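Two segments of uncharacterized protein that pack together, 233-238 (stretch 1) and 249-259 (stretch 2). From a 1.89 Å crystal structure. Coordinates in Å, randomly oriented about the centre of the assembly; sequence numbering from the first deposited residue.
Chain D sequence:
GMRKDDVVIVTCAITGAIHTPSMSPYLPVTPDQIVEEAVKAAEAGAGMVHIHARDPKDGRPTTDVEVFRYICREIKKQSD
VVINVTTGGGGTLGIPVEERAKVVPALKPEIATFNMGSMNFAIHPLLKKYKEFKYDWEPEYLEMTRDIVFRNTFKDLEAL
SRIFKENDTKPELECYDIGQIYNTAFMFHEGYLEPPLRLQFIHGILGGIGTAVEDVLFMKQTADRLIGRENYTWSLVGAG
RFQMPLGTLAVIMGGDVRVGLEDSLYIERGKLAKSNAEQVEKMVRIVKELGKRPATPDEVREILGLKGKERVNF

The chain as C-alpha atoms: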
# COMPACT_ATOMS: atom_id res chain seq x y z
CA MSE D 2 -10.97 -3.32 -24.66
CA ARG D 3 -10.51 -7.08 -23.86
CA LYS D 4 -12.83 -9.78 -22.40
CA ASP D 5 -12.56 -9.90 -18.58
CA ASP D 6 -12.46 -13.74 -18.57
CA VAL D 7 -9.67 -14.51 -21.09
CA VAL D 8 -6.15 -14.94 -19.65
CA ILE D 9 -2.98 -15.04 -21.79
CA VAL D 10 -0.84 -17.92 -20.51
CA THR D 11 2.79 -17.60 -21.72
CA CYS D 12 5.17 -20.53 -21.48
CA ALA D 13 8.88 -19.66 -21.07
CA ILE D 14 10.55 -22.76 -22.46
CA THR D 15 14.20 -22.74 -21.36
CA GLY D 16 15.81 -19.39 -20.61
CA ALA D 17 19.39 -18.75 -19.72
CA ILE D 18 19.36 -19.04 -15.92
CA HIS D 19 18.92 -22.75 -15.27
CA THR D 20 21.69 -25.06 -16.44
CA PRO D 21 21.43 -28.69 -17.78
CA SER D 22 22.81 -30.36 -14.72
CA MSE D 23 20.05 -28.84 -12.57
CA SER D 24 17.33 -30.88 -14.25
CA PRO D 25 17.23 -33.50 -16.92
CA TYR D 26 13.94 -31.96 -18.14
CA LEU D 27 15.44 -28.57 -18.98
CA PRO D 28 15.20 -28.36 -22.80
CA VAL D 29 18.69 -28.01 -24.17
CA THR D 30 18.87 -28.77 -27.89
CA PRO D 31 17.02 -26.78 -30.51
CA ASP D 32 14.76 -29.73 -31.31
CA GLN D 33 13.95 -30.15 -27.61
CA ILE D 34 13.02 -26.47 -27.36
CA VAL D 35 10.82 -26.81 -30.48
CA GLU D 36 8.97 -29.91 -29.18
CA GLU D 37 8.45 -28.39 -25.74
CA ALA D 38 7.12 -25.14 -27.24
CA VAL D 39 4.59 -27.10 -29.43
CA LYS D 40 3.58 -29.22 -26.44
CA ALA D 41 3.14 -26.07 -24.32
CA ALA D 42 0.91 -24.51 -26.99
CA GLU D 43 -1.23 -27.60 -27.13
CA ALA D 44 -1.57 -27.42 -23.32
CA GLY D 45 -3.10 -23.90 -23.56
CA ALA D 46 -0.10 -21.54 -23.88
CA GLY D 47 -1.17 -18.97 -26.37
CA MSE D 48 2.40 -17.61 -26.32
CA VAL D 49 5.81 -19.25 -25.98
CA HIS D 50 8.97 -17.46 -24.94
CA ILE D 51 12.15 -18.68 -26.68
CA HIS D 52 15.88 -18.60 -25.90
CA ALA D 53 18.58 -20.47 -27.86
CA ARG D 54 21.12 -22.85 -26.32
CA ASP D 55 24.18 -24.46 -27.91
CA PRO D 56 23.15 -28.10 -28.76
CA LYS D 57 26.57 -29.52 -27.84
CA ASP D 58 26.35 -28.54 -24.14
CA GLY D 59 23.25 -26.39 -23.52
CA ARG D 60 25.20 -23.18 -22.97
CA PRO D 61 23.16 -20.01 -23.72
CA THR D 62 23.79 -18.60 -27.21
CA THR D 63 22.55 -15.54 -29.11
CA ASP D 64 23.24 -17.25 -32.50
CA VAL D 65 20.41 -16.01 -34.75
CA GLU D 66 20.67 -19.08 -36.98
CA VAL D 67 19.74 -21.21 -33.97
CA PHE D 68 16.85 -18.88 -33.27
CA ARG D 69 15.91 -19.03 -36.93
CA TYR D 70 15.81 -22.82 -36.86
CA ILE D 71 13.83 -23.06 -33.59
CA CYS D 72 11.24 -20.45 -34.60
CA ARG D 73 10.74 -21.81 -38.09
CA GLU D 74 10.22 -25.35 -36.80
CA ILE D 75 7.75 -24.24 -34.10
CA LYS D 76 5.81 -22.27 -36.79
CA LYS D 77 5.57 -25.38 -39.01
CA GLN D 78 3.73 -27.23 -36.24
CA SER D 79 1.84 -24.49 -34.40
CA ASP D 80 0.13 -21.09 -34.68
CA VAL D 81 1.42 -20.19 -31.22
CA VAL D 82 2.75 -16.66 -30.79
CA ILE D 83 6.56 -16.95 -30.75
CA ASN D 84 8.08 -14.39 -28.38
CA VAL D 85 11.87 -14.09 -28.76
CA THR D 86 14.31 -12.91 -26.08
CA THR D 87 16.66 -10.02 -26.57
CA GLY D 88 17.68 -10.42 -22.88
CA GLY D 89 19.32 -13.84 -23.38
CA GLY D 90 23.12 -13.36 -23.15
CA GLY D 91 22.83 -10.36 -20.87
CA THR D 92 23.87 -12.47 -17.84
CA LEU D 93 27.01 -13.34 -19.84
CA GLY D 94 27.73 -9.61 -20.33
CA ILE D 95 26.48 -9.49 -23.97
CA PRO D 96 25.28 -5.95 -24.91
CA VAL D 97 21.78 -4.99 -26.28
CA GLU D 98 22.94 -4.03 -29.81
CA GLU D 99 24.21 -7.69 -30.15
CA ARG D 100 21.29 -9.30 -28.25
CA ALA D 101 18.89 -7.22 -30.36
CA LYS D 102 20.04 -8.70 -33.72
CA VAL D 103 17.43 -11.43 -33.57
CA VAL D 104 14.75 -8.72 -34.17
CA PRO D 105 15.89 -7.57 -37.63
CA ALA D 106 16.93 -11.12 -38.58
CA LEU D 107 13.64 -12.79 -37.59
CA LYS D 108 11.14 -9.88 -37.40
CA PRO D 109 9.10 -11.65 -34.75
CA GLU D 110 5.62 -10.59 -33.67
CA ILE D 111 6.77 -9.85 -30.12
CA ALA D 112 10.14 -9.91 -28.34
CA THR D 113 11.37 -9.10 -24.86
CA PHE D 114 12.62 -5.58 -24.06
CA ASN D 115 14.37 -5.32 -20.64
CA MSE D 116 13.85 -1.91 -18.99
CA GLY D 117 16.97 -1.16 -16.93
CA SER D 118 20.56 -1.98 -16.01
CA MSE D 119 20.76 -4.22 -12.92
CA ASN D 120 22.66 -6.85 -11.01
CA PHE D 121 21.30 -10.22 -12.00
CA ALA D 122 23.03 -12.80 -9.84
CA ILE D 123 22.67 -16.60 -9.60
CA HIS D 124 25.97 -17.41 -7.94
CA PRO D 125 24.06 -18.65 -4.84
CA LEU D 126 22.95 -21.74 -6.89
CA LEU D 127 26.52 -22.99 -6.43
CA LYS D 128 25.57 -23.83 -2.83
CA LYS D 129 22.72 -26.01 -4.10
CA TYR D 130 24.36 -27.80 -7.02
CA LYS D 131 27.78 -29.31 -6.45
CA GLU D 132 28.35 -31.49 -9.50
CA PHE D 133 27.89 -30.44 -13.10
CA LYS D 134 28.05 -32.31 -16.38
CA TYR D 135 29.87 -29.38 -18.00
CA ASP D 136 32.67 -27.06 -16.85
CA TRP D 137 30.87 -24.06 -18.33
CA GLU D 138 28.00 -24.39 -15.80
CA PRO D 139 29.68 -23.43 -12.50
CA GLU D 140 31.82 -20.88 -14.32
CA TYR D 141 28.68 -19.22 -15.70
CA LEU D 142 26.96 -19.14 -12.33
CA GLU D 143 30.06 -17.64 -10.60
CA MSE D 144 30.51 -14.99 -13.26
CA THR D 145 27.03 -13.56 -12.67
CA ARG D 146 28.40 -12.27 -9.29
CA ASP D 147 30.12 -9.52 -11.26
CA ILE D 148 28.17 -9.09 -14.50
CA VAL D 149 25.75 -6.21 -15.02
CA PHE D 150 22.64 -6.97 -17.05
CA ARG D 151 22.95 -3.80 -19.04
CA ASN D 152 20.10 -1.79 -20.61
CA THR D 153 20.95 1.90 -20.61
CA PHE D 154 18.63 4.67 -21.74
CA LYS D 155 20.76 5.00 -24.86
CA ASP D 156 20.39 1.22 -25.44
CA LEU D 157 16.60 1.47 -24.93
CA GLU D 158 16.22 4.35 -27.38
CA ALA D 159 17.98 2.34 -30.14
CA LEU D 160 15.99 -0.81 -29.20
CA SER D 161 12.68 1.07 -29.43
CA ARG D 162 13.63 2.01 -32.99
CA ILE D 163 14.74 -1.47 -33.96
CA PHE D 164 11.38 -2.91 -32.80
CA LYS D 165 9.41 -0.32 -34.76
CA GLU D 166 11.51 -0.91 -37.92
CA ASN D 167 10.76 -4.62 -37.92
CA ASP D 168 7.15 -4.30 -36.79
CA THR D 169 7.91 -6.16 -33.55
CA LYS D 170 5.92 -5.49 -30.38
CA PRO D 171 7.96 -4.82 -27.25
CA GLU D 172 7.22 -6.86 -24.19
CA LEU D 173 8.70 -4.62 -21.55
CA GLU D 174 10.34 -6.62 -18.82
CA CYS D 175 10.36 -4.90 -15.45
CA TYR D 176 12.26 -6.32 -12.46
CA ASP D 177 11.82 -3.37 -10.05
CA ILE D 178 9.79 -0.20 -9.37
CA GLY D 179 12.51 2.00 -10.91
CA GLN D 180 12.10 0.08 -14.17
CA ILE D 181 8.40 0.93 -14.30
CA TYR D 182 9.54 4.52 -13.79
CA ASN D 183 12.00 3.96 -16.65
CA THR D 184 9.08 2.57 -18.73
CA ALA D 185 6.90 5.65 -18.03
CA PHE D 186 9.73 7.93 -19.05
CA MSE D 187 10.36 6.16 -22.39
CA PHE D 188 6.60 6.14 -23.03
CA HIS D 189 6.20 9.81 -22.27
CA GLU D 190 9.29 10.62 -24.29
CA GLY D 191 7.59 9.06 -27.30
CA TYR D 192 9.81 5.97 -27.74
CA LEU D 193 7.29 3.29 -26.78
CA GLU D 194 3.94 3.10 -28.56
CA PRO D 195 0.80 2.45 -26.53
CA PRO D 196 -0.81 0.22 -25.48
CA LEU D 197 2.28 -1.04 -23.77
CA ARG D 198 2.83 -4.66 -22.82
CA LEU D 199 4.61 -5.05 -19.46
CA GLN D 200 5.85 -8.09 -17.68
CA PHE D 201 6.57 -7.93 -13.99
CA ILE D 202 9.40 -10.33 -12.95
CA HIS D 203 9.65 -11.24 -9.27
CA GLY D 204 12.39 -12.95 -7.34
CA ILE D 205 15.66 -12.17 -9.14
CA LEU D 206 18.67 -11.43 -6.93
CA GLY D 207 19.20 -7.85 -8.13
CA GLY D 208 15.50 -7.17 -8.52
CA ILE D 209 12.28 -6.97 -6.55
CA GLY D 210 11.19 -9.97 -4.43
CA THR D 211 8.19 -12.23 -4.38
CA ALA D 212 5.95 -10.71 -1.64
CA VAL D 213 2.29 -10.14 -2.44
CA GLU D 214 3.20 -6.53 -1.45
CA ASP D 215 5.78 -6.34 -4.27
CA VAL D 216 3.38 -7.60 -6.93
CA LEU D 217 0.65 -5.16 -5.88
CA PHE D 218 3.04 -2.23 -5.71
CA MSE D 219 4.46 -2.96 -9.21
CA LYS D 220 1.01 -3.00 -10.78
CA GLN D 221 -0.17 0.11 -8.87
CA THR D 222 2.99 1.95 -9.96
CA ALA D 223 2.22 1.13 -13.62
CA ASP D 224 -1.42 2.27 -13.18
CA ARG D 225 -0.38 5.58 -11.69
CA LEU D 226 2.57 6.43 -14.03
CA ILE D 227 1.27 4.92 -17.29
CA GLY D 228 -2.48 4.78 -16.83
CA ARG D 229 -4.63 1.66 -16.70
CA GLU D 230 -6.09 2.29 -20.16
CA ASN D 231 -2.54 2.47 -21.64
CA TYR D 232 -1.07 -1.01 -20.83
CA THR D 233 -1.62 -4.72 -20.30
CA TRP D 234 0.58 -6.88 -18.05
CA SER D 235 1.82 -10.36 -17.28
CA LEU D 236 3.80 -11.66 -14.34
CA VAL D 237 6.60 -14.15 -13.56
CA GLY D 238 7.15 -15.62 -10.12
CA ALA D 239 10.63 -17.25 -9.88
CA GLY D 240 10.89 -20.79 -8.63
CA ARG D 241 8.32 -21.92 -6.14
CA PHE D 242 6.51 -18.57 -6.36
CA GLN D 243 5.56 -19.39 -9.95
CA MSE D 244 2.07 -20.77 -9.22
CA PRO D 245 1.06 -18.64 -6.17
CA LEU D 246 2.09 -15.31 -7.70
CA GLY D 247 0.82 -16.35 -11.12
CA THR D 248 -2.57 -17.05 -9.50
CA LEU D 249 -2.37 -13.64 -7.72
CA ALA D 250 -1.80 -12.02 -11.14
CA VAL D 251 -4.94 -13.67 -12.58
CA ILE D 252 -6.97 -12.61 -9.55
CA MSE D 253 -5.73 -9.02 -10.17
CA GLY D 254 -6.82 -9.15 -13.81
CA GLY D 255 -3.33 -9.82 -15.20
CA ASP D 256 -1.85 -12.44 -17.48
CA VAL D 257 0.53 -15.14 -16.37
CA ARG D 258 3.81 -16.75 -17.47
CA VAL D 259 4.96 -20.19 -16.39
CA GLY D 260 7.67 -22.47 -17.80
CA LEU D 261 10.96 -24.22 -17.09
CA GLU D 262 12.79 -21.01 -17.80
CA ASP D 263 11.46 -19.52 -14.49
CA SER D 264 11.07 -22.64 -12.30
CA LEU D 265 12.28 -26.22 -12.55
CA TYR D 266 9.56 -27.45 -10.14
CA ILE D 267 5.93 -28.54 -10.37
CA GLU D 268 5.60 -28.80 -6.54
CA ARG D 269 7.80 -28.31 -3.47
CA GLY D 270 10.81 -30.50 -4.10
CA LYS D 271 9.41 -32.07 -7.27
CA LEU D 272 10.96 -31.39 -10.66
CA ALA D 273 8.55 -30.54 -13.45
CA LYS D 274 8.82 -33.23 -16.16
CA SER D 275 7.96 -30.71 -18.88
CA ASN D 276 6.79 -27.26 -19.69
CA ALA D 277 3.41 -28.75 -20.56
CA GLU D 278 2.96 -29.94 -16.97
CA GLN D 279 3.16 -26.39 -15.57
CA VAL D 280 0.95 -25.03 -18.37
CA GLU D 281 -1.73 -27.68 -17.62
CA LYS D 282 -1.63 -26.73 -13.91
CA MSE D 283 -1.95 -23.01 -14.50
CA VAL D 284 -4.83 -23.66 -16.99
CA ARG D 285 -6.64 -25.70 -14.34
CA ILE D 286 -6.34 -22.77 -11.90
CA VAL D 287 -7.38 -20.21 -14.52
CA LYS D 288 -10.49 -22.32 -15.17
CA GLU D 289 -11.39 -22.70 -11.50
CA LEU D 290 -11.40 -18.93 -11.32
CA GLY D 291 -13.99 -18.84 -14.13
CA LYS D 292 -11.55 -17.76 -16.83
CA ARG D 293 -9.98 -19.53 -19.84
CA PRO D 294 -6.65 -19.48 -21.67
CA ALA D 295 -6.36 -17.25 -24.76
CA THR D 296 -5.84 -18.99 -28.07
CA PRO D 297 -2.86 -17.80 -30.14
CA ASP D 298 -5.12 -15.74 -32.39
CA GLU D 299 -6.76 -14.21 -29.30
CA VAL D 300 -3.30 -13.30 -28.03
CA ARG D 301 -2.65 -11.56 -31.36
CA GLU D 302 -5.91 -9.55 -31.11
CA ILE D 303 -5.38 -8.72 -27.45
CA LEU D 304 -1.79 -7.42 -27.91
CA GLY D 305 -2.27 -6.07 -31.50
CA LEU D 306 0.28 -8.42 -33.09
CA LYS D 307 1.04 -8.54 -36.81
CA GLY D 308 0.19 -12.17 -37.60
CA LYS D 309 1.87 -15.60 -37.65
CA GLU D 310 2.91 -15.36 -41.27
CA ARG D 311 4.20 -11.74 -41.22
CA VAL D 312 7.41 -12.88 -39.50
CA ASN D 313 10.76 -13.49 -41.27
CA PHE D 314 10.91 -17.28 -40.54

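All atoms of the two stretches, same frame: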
# COMPACT_ATOMS: atom_id res chain seq x y z
N THR D 233 -1.25 -3.42 -20.86
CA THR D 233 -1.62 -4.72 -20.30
C THR D 233 -0.36 -5.34 -19.67
O THR D 233 0.77 -4.93 -19.95
CB THR D 233 -2.26 -5.67 -21.34
OG1 THR D 233 -1.27 -6.16 -22.25
CG2 THR D 233 -3.39 -4.98 -22.10
N TRP D 234 -0.55 -6.32 -18.80
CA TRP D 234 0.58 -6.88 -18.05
C TRP D 234 0.46 -8.37 -17.79
O TRP D 234 -0.63 -8.94 -17.72
CB TRP D 234 0.77 -6.15 -16.72
CG TRP D 234 -0.39 -6.27 -15.76
CD1 TRP D 234 -1.57 -5.59 -15.82
CD2 TRP D 234 -0.45 -7.10 -14.60
NE1 TRP D 234 -2.39 -5.98 -14.77
CE2 TRP D 234 -1.71 -6.88 -14.00
CE3 TRP D 234 0.43 -7.99 -14.02
CZ2 TRP D 234 -2.11 -7.57 -12.86
CZ3 TRP D 234 0.06 -8.61 -12.85
CH2 TRP D 234 -1.22 -8.41 -12.29
N SER D 235 1.63 -8.98 -17.67
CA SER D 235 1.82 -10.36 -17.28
C SER D 235 2.78 -10.36 -16.12
O SER D 235 3.44 -9.35 -15.81
CB SER D 235 2.42 -11.14 -18.47
OG SER D 235 2.58 -12.53 -18.20
N LEU D 236 2.90 -11.49 -15.48
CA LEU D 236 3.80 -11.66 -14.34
C LEU D 236 4.50 -13.01 -14.35
O LEU D 236 3.94 -14.00 -14.85
CB LEU D 236 3.00 -11.51 -13.06
CG LEU D 236 3.69 -11.77 -11.71
CD1 LEU D 236 3.07 -10.89 -10.61
CD2 LEU D 236 3.64 -13.26 -11.36
N VAL D 237 5.74 -12.99 -13.84
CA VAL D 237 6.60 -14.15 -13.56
C VAL D 237 6.93 -14.18 -12.07
O VAL D 237 7.47 -13.21 -11.51
CB VAL D 237 7.96 -14.02 -14.26
CG1 VAL D 237 8.88 -15.22 -13.88
CG2 VAL D 237 7.78 -13.93 -15.79
N GLY D 238 6.59 -15.28 -11.42
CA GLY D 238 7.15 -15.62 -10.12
C GLY D 238 8.28 -16.65 -10.26
O GLY D 238 8.08 -17.69 -10.84
N LEU D 249 -2.18 -15.03 -8.11
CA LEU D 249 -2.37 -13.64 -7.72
C LEU D 249 -2.61 -12.72 -8.94
O LEU D 249 -3.58 -11.94 -8.98
CB LEU D 249 -1.16 -13.15 -6.92
CG LEU D 249 -1.14 -11.70 -6.45
CD1 LEU D 249 -2.38 -11.39 -5.51
CD2 LEU D 249 0.21 -11.41 -5.73
N ALA D 250 -1.73 -12.84 -9.92
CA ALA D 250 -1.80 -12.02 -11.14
C ALA D 250 -3.17 -12.18 -11.78
O ALA D 250 -3.83 -11.18 -12.07
CB ALA D 250 -0.69 -12.36 -12.13
N VAL D 251 -3.63 -13.42 -11.97
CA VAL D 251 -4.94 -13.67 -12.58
C VAL D 251 -6.07 -13.06 -11.75
O VAL D 251 -7.01 -12.50 -12.30
CB VAL D 251 -5.16 -15.18 -12.85
CG1 VAL D 251 -6.61 -15.46 -13.28
CG2 VAL D 251 -4.21 -15.63 -13.96
N ILE D 252 -5.96 -13.16 -10.43
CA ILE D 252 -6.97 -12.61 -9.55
C ILE D 252 -7.00 -11.06 -9.75
O ILE D 252 -8.06 -10.43 -9.68
CB ILE D 252 -6.68 -12.99 -8.07
CG1 ILE D 252 -6.97 -14.49 -7.85
CG2 ILE D 252 -7.51 -12.14 -7.08
CD1 ILE D 252 -6.36 -15.04 -6.62
N MSE D 253 -5.85 -10.47 -10.01
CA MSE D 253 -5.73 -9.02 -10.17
C MSE D 253 -6.04 -8.61 -11.59
O MSE D 253 -5.90 -7.45 -11.93
CB MSE D 253 -4.31 -8.56 -9.84
CG MSE D 253 -3.91 -8.73 -8.38
SE MSE D 253 -2.05 -8.46 -8.04
CE MSE D 253 -1.82 -6.70 -8.84
N GLY D 254 -6.42 -9.52 -12.45
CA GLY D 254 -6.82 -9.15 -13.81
C GLY D 254 -5.67 -9.19 -14.80
O GLY D 254 -5.87 -8.85 -15.95
N GLY D 255 -4.49 -9.64 -14.36
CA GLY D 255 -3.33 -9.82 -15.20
C GLY D 255 -3.25 -11.16 -15.95
O GLY D 255 -4.04 -12.08 -15.75
N ASP D 256 -2.24 -11.23 -16.80
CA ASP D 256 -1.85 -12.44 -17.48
C ASP D 256 -0.70 -13.09 -16.73
O ASP D 256 -0.10 -12.50 -15.83
CB ASP D 256 -1.48 -12.13 -18.94
CG ASP D 256 -2.66 -11.59 -19.74
OD1 ASP D 256 -3.77 -12.12 -19.58
OD2 ASP D 256 -2.49 -10.62 -20.50
N VAL D 257 -0.41 -14.33 -17.09
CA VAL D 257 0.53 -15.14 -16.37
C VAL D 257 1.52 -15.87 -17.30
O VAL D 257 1.18 -16.28 -18.43
CB VAL D 257 -0.21 -16.12 -15.48
CG1 VAL D 257 -1.18 -17.03 -16.33
CG2 VAL D 257 0.79 -16.96 -14.68
N ARG D 258 2.75 -15.99 -16.82
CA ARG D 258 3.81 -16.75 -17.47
C ARG D 258 4.27 -17.83 -16.53
O ARG D 258 4.41 -17.59 -15.29
CB ARG D 258 5.00 -15.85 -17.82
CG ARG D 258 6.21 -16.57 -18.37
CD ARG D 258 7.23 -15.62 -18.99
NE ARG D 258 8.56 -15.80 -18.43
CZ ARG D 258 9.64 -15.16 -18.85
NH1 ARG D 258 9.59 -14.31 -19.88
NH2 ARG D 258 10.79 -15.39 -18.24
N VAL D 259 4.46 -19.02 -17.10
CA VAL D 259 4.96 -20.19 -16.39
C VAL D 259 6.10 -20.74 -17.28
O VAL D 259 6.51 -20.10 -18.26
CB VAL D 259 3.87 -21.24 -16.14
CG1 VAL D 259 2.77 -20.67 -15.25
CG2 VAL D 259 3.25 -21.80 -17.48
O HOH W 1 -5.11 -5.34 -14.42
O HOH W 2 1.35 -13.98 -20.42
O HOH W 3 4.46 -16.94 -12.56

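Strand 233-238 runs roughly parallel to the strand that includes Val257 to Val259, their directions 33° apart; Trp234 and Leu236 also pack on the helix end, Trp234 on the turn leading into that strand as well; 521 Å² is buried in all. Thr233 points sideways and makes no contact. Trp234 contributes most: its carbonyl O accepts a nearly straight hydrogen bond from Asp256 N (2.9 Å), while its indole, at chi1 63° (p), brings its end to the turn and the end of the helix. Gly255 CA lies over one face of the six-membered ring, 3.7 Å from its centroid, a CH-pi contact that needs glycine, since a CB there would fall 2.5 Å from Trp234 CH2. Met253 CB (selenomethionine) meets the ring edge at Trp234 CZ2, 3.9 Å, and Ala250 CB lies 3.9 Å from Trp234 CZ3. Water 1 accepts from Trp234 NE1 (2.8 Å), satisfying the buried indole. Ser235 CA makes a CA-H...O contact with Asp256 O (3.2 Å), and water 2 lies within hydrogen-bonding reach of Ser235 OG and Val257 O. Leu236 N donates a weak bond to the same Asp256 O (3.2 Å); Leu236 O accepts from Arg258 N (3.0 Å), and Leu236 CB packs on the small Ala250 CB (3.9 Å). Val237 CG2 covers one guanidinium face, 3.3 Å from Arg258 NE. At Gly238, water 3 accepts from Gly238 N (2.9 Å) and lies within reach of Arg258 O.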